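Local coordinates for conserved hypothetical protein (Pseudomonas aeruginosa, PDB 1YLL), which is of unknown function but belongs to the HutD family of the cupin clan and is probably linked to histidine utilisation, at residues D[43-49]-D[108-114]. Residues are numbered along the deposited sequence; the frame is centred on the assembly and turned at random.
Sequences RLSIADV and IRDFNLI
The guanidinium of Arg109 has CG2 of Ile46 over one face, 3.5 Å above its plane and toward the rim, while Asp48 OD1 and a water meet its edge. The Arg43 guanidinium repeats the theme on the other face of the sheet: CB of Ser45 lies over it, CD1 of Ile114 sits at its edge, and its NE forms a salt bridge with Glu28. Both belong to an antiparallel pair in the middle of a six-stranded sheet, in what is probably one of the two cupin-type beta-barrels of the chain, where strands distant in sequence become neighbours. Backbone bonds join Arg43 with Ile114, Ser45 with Asn112, Ala47 with Asp110 and Val49 with Ile108; between them lie the non-hydrogen-bonded pairs.

In one such pair, Arg109 NE donates to Asp48 OD1 at 2.7 Å in a nearly straight bond (168°), reaching the syn side of OD1, somewhat out of the carboxylate plane, with the two planes nearly perpendicular. The bend of the arginine chain at chi3 (81°) brings NE alongside OD1, and the water joins OD1 to NH2. Farther along the same face, the Phe111 ring leans obliquely against Leu44, whose CD2 lies 3.5 Å from CZ; Phe145 stacks on this ring, linking the sheet to the other half of the chain. On the opposite face Asn112 OD1 accepts from Arg63, and the carboxylate of Asp110 turns toward Ala47. There Ala47 N, bonded to Asp110 O at 3.0 Å, also makes a weak bond to Asp110 OD1 at 3.1 Å.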
ATOM      1  N   ARG D  43      -5.309  24.438  16.140  1.00 14.23           N
ATOM      2  CA  ARG D  43      -4.021  24.072  16.677  1.00 12.73           C
ATOM      3  C   ARG D  43      -4.144  22.718  17.363  1.00 11.44           C
ATOM      4  O   ARG D  43      -5.122  22.466  18.084  1.00 11.94           O
ATOM      5  CB  ARG D  43      -3.580  25.097  17.715  1.00 14.10           C
ATOM      6  CG  ARG D  43      -2.276  24.810  18.382  1.00 14.39           C
ATOM      7  CD  ARG D  43      -1.870  26.040  19.167  1.00 18.20           C
ATOM      8  NE  ARG D  43      -0.798  25.797  20.130  1.00 21.05           N
ATOM      9  CZ  ARG D  43      -0.979  25.351  21.371  1.00 22.98           C
ATOM     10  NH1 ARG D  43       0.071  25.184  22.164  1.00 25.97           N
ATOM     11  NH2 ARG D  43      -2.184  25.045  21.820  1.00 23.35           N
ATOM     12  N   LEU D  44      -3.155  21.862  17.135  1.00 12.25           N
ATOM     13  CA  LEU D  44      -3.133  20.528  17.739  1.00 12.13           C
ATOM     14  C   LEU D  44      -1.897  20.490  18.626  1.00 11.96           C
ATOM     15  O   LEU D  44      -0.814  20.946  18.222  1.00 12.21           O
ATOM     16  CB  LEU D  44      -2.990  19.471  16.636  1.00 12.55           C
ATOM     17  CG  LEU D  44      -3.850  18.217  16.436  1.00 23.31           C
ATOM     18  CD1 LEU D  44      -2.917  16.998  16.283  1.00 15.97           C
ATOM     19  CD2 LEU D  44      -4.901  18.035  17.530  1.00 17.62           C
ATOM     20  N   SER D  45      -2.015  19.937  19.817  1.00 11.43           N
ATOM     21  CA  SER D  45      -0.852  19.917  20.695  1.00 11.93           C
ATOM     22  C   SER D  45      -0.958  18.822  21.748  1.00 11.65           C
ATOM     23  O   SER D  45      -2.025  18.233  21.944  1.00 11.94           O
ATOM     24  CB  SER D  45      -0.753  21.256  21.438  1.00 11.30           C
ATOM     25  OG  SER D  45      -1.944  21.490  22.215  1.00 17.39           O
ATOM     26  N   ILE D  46       0.177  18.570  22.406  1.00 13.00           N
ATOM     27  CA  ILE D  46       0.244  17.623  23.512  1.00 13.28           C
ATOM     28  C   ILE D  46       0.692  18.475  24.692  1.00 16.85           C
ATOM     29  O   ILE D  46       1.608  19.279  24.557  1.00 19.39           O
ATOM     30  CB  ILE D  46       1.322  16.569  23.319  1.00 17.61           C
ATOM     31  CG1 ILE D  46       0.960  15.629  22.189  1.00 20.38           C
ATOM     32  CG2 ILE D  46       1.503  15.776  24.624  1.00 22.61           C
ATOM     33  CD1 ILE D  46       2.232  14.901  21.751  1.00 19.84           C
ATOM     34  N   ALA D  47       0.059  18.336  25.840  1.00 18.87           N
ATOM     35  CA  ALA D  47       0.503  19.130  26.980  1.00 19.30           C
ATOM     36  C   ALA D  47       0.844  18.201  28.127  1.00 21.72           C
ATOM     37  O   ALA D  47       0.351  17.071  28.195  1.00 20.25           O
ATOM     38  CB  ALA D  47      -0.570  20.130  27.404  1.00 23.42           C
ATOM     39  N   ASP D  48       1.762  18.661  28.973  1.00 21.86           N
ATOM     40  CA  ASP D  48       2.137  17.929  30.170  1.00 22.90           C
ATOM     41  C   ASP D  48       1.509  18.747  31.264  1.00 22.96           C
ATOM     42  O   ASP D  48       1.632  19.971  31.278  1.00 23.54           O
ATOM     43  CB  ASP D  48       3.648  17.888  30.353  1.00 27.86           C
ATOM     44  CG  ASP D  48       4.302  16.871  29.459  1.00 32.66           C
ATOM     45  OD1 ASP D  48       3.683  16.530  28.433  1.00 35.44           O
ATOM     46  OD2 ASP D  48       5.425  16.419  29.767  1.00 36.76           O
ATOM     47  N   VAL D  49       0.790  18.093  32.164  1.00 18.81           N
ATOM     48  CA  VAL D  49       0.168  18.824  33.242  1.00 20.02           C
ATOM     49  C   VAL D  49       0.754  18.157  34.465  1.00 18.27           C
ATOM     50  O   VAL D  49       0.449  17.000  34.739  1.00 19.20           O
ATOM     51  CB  VAL D  49      -1.350  18.651  33.227  1.00 20.59           C
ATOM     52  CG1 VAL D  49      -1.974  19.534  34.287  1.00 21.78           C
ATOM     53  CG2 VAL D  49      -1.896  18.992  31.847  1.00 25.18           C
ATOM     54  N   ILE D 108       0.007  14.070  34.139  1.00 18.70           N
ATOM     55  CA  ILE D 108      -0.573  13.420  32.974  1.00 17.40           C
ATOM     56  C   ILE D 108      -0.052  14.137  31.737  1.00 14.55           C
ATOM     57  O   ILE D 108       0.611  15.162  31.827  1.00 15.28           O
ATOM     58  CB  ILE D 108      -2.141  13.521  32.912  1.00 15.74           C
ATOM     59  CG1 ILE D 108      -2.575  14.982  32.946  1.00 15.83           C
ATOM     60  CG2 ILE D 108      -2.796  12.778  34.104  1.00 16.40           C
ATOM     61  CD1 ILE D 108      -4.089  15.116  32.764  1.00 21.49           C
ATOM     62  N   ARG D 109      -0.360  13.562  30.591  1.00 17.60           N
ATOM     63  CA  ARG D 109      -0.044  14.178  29.306  1.00 15.63           C
ATOM     64  C   ARG D 109      -1.377  14.111  28.599  1.00 15.04           C
ATOM     65  O   ARG D 109      -2.130  13.133  28.734  1.00 13.67           O
ATOM     66  CB  ARG D 109       0.982  13.379  28.502  1.00 18.26           C
ATOM     67  CG  ARG D 109       2.343  13.279  29.183  1.00 20.48           C
ATOM     68  CD  ARG D 109       3.425  12.868  28.182  1.00 24.34           C
ATOM     69  NE  ARG D 109       3.882  14.027  27.412  1.00 27.00           N
ATOM     70  CZ  ARG D 109       4.553  13.949  26.265  1.00 27.12           C
ATOM     71  NH1 ARG D 109       4.839  12.766  25.755  1.00 29.44           N
ATOM     72  NH2 ARG D 109       4.941  15.051  25.635  1.00 26.65           N
ATOM     73  N   ASP D 110      -1.698  15.166  27.858  1.00 15.71           N
ATOM     74  CA  ASP D 110      -2.958  15.179  27.153  1.00 15.22           C
ATOM     75  C   ASP D 110      -2.742  15.564  25.697  1.00 16.63           C
ATOM     76  O   ASP D 110      -1.642  15.948  25.295  1.00 18.29           O
ATOM     77  CB  ASP D 110      -3.975  16.132  27.807  1.00 19.70           C
ATOM     78  CG  ASP D 110      -3.496  17.556  27.906  1.00 24.56           C
ATOM     79  OD1 ASP D 110      -2.767  18.052  27.004  1.00 28.78           O
ATOM     80  OD2 ASP D 110      -3.886  18.202  28.903  1.00 31.10           O
ATOM     81  N   PHE D 111      -3.798  15.382  24.919  1.00 12.29           N
ATOM     82  CA  PHE D 111      -3.808  15.671  23.494  1.00 13.45           C
ATOM     83  C   PHE D 111      -4.930  16.709  23.343  1.00 10.74           C
ATOM     84  O   PHE D 111      -6.057  16.478  23.804  1.00 10.76           O
ATOM     85  CB  PHE D 111      -4.132  14.360  22.786  1.00 14.37           C
ATOM     86  CG  PHE D 111      -4.290  14.481  21.311  1.00 14.83           C
ATOM     87  CD1 PHE D 111      -3.186  14.792  20.495  1.00 17.24           C
ATOM     88  CD2 PHE D 111      -5.519  14.257  20.721  1.00 15.28           C
ATOM     89  CE1 PHE D 111      -3.334  14.880  19.118  1.00 18.73           C
ATOM     90  CE2 PHE D 111      -5.668  14.340  19.330  1.00 15.79           C
ATOM     91  CZ  PHE D 111      -4.578  14.654  18.538  1.00 15.17           C
ATOM     92  N   ASN D 112      -4.622  17.828  22.680  1.00  9.49           N
ATOM     93  CA  ASN D 112      -5.573  18.934  22.602  1.00 11.54           C
ATOM     94  C   ASN D 112      -5.844  19.402  21.208  1.00 12.27           C
ATOM     95  O   ASN D 112      -4.902  19.628  20.480  1.00 12.76           O
ATOM     96  CB  ASN D 112      -4.978  20.162  23.315  1.00 15.98           C
ATOM     97  CG  ASN D 112      -5.168  20.142  24.817  1.00 22.22           C
ATOM     98  OD1 ASN D 112      -6.283  20.293  25.309  1.00 25.39           O
ATOM     99  ND2 ASN D 112      -4.074  19.971  25.549  1.00 27.00           N
ATOM    100  N   LEU D 113      -7.126  19.591  20.858  1.00 10.55           N
ATOM    101  CA  LEU D 113      -7.470  20.207  19.568  1.00 10.94           C
ATOM    102  C   LEU D 113      -8.120  21.526  19.997  1.00 11.20           C
ATOM    103  O   LEU D 113      -8.975  21.507  20.854  1.00 10.79           O
ATOM    104  CB  LEU D 113      -8.568  19.409  18.843  1.00 11.95           C
ATOM    105  CG  LEU D 113      -8.852  19.550  17.331  1.00 22.39           C
ATOM    106  CD1 LEU D 113     -10.322  19.485  17.059  1.00 17.12           C
ATOM    107  CD2 LEU D 113      -8.204  20.750  16.698  1.00 18.74           C
ATOM    108  N   ILE D 114      -7.679  22.652  19.443  1.00 10.66           N
ATOM    109  CA  ILE D 114      -8.325  23.932  19.744  1.00  9.76           C
ATOM    110  C   ILE D 114      -8.635  24.515  18.371  1.00 11.05           C
ATOM    111  O   ILE D 114      -7.740  24.591  17.541  1.00 13.13           O
ATOM    112  CB  ILE D 114      -7.362  24.849  20.515  1.00 12.11           C
ATOM    113  CG1 ILE D 114      -6.934  24.137  21.810  1.00 12.85           C
ATOM    114  CG2 ILE D 114      -8.017  26.239  20.815  1.00 14.35           C
ATOM    115  CD1 ILE D 114      -5.971  24.933  22.660  1.00 17.11           C
TER
HETATM  116  O   HOH W   1       3.798  17.884  26.346  1.00 36.48           O